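Local coordinates for type IV secretion system protein VirB11 (Brucella suis, PDB 2GZA), which hydrolyses ATP as the hexameric VirB11 ATPase of a type IV secretion system that could be required to establish the bacterium's replication niche in the host, at residues A266-N271 / L301-G306. Sequence-based numbering, arbitrary orientation.
Sequences AYDFIN and LQNRQG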
loop_
_atom_site.group_PDB
_atom_site.type_symbol
_atom_site.label_atom_id
_atom_site.label_comp_id
_atom_site.label_asym_id
_atom_site.label_seq_id
_atom_site.Cartn_x
_atom_site.Cartn_y
_atom_site.Cartn_z
ATOM N N ALA C 266 -3.063 14.125 18.238
ATOM C CA ALA C 266 -4.467 13.851 17.939
ATOM C C ALA C 266 -4.795 12.378 18.079
ATOM O O ALA C 266 -5.874 12.024 18.527
ATOM C CB ALA C 266 -4.832 14.338 16.552
ATOM N N TYR C 267 -3.852 11.524 17.701
ATOM C CA TYR C 267 -4.033 10.082 17.792
ATOM C C TYR C 267 -4.001 9.591 19.243
ATOM O O TYR C 267 -4.794 8.726 19.629
ATOM C CB TYR C 267 -2.983 9.352 16.959
ATOM C CG TYR C 267 -3.115 7.846 16.978
ATOM C CD1 TYR C 267 -3.980 7.197 16.110
ATOM C CD2 TYR C 267 -2.376 7.071 17.864
ATOM C CE1 TYR C 267 -4.104 5.819 16.125
ATOM C CE2 TYR C 267 -2.494 5.689 17.887
ATOM C CZ TYR C 267 -3.362 5.073 17.012
ATOM O OH TYR C 267 -3.496 3.702 17.012
ATOM N N ASP C 268 -3.077 10.124 20.031
ATOM C CA ASP C 268 -3.020 9.812 21.446
ATOM C C ASP C 268 -4.275 10.334 22.136
ATOM O O ASP C 268 -4.805 9.664 23.014
ATOM C CB ASP C 268 -1.760 10.395 22.057
ATOM C CG ASP C 268 -0.512 9.895 21.375
ATOM O OD1 ASP C 268 -0.011 10.596 20.465
ATOM O OD2 ASP C 268 -0.042 8.790 21.736
ATOM N N PHE C 269 -4.757 11.507 21.721
ATOM C CA PHE C 269 -5.983 12.087 22.259
ATOM C C PHE C 269 -7.137 11.118 22.051
ATOM O O PHE C 269 -7.877 10.809 22.987
ATOM C CB PHE C 269 -6.296 13.430 21.581
ATOM C CG PHE C 269 -7.482 14.143 22.164
ATOM C CD1 PHE C 269 -7.340 14.952 23.282
ATOM C CD2 PHE C 269 -8.736 14.014 21.589
ATOM C CE1 PHE C 269 -8.433 15.624 23.825
ATOM C CE2 PHE C 269 -9.835 14.671 22.124
ATOM C CZ PHE C 269 -9.681 15.480 23.249
ATOM N N ILE C 270 -7.285 10.640 20.820
ATOM C CA ILE C 270 -8.311 9.666 20.458
ATOM C C ILE C 270 -8.216 8.437 21.339
ATOM O O ILE C 270 -9.223 7.912 21.808
ATOM C CB ILE C 270 -8.211 9.251 18.966
ATOM C CG1 ILE C 270 -8.763 10.350 18.062
ATOM C CG2 ILE C 270 -8.966 7.942 18.687
ATOM C CD1 ILE C 270 -8.491 10.114 16.578
ATOM N N ASN C 271 -7.002 7.981 21.583
ATOM C CA ASN C 271 -6.843 6.791 22.408
ATOM C C ASN C 271 -7.042 7.012 23.876
ATOM O O ASN C 271 -7.483 6.101 24.583
ATOM C CB ASN C 271 -5.511 6.101 22.180
ATOM C CG ASN C 271 -5.649 4.906 21.279
ATOM O OD1 ASN C 271 -6.470 4.016 21.519
ATOM N ND2 ASN C 271 -4.857 4.885 20.213
ATOM N N LEU C 301 -2.793 11.485 10.867
ATOM C CA LEU C 301 -1.872 10.954 9.876
ATOM C C LEU C 301 -0.413 11.346 10.114
ATOM O O LEU C 301 0.477 10.814 9.461
ATOM C CB LEU C 301 -2.319 11.348 8.465
ATOM C CG LEU C 301 -3.590 10.691 7.926
ATOM C CD1 LEU C 301 -4.104 11.443 6.703
ATOM C CD2 LEU C 301 -3.361 9.219 7.608
ATOM N N GLN C 302 -0.176 12.265 11.047
ATOM C CA GLN C 302 1.186 12.660 11.438
ATOM C C GLN C 302 1.782 11.676 12.444
ATOM O O GLN C 302 2.982 11.707 12.717
ATOM C CB GLN C 302 1.200 14.064 12.045
ATOM C CG GLN C 302 0.554 15.146 11.205
ATOM C CD GLN C 302 1.488 15.709 10.184
ATOM O OE1 GLN C 302 2.696 15.607 10.341
ATOM N NE2 GLN C 302 0.945 16.321 9.126
ATOM N N ASN C 303 0.928 10.823 13.002
ATOM C CA ASN C 303 1.328 9.803 13.968
ATOM C C ASN C 303 1.819 8.566 13.230
ATOM O O ASN C 303 1.264 8.209 12.196
ATOM C CB ASN C 303 0.132 9.441 14.846
ATOM C CG ASN C 303 0.521 8.747 16.133
ATOM O OD1 ASN C 303 0.468 9.349 17.194
ATOM N ND2 ASN C 303 0.887 7.478 16.052
ATOM N N ARG C 304 2.854 7.920 13.761
ATOM C CA ARG C 304 3.364 6.663 13.198
ATOM C C ARG C 304 2.277 5.585 13.142
ATOM O O ARG C 304 2.130 4.891 12.141
ATOM C CB ARG C 304 4.576 6.162 13.987
ATOM N N GLN C 305 1.511 5.461 14.214
ATOM C CA GLN C 305 0.397 4.520 14.247
ATOM C C GLN C 305 -0.851 5.053 13.573
ATOM O O GLN C 305 -1.596 4.290 12.968
ATOM C CB GLN C 305 0.097 4.111 15.675
ATOM C CG GLN C 305 1.200 3.246 16.223
ATOM C CD GLN C 305 1.280 3.305 17.716
ATOM O OE1 GLN C 305 0.411 3.881 18.390
ATOM N NE2 GLN C 305 2.322 2.723 18.300
ATOM N N GLY C 306 -1.077 6.359 13.667
ATOM C CA GLY C 306 -2.169 6.998 12.944
ATOM C C GLY C 306 -2.113 6.740 11.447
ATOM O O GLY C 306 -3.148 6.539 10.809
HETATM O O HOH W 1 0.700 6.462 19.445
#
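Tyr-267 lays one face of its ring against the backbone of Gln-305 and Gly-306. The amide N of Gly-306 sits 3.8 Å above the ring plane, offset toward the rim. Beside it, Gly-306 CA lies 3.7 Å from Tyr-267 CD1. With CG anti to the backbone N (chi1 -179°), the tyrosine side chain starts off helix 265-274 toward the loop. Asn-303 packs at the root of this side chain, its CG 3.7 Å from Tyr-267 CB. The two side chains cross at about a right angle. Tyr-267 and Gly-306 are both buried, and Val-300 and Leu-309 also touch the tyrosine. This is the close-packed part of the contact.

Helix 265-274 joins strands 255-258 and 281-285 in the RecA-like P-loop ATPase domain. The 301-306 loop follows helix 289-300 and leads toward helix 311-321. The contact is plain packing, away from the predicted ATP site.

The other side is looser and wetter. Gln-305 is exposed and crosses the outer end of the ring, with CB 3.8 Å from Tyr-267 CZ. Beyond CG its chain is extended, and OE1 comes within 3.5 Å of Tyr-267 CE2. A water donates to Gln-305 OE1 at 2.8 Å. The same water donates only weakly to Asp-268 OD2, at 3.3 Å. The water, not a direct bond, links Gln-305 and Asp-268. Asp-268 OD2 also makes a long, weak ion pair with Arg-246. Gln-302 of a neighbouring subunit packs on both Tyr-267 and Gln-305, placing this side of the contact at a subunit interface of the hexamer.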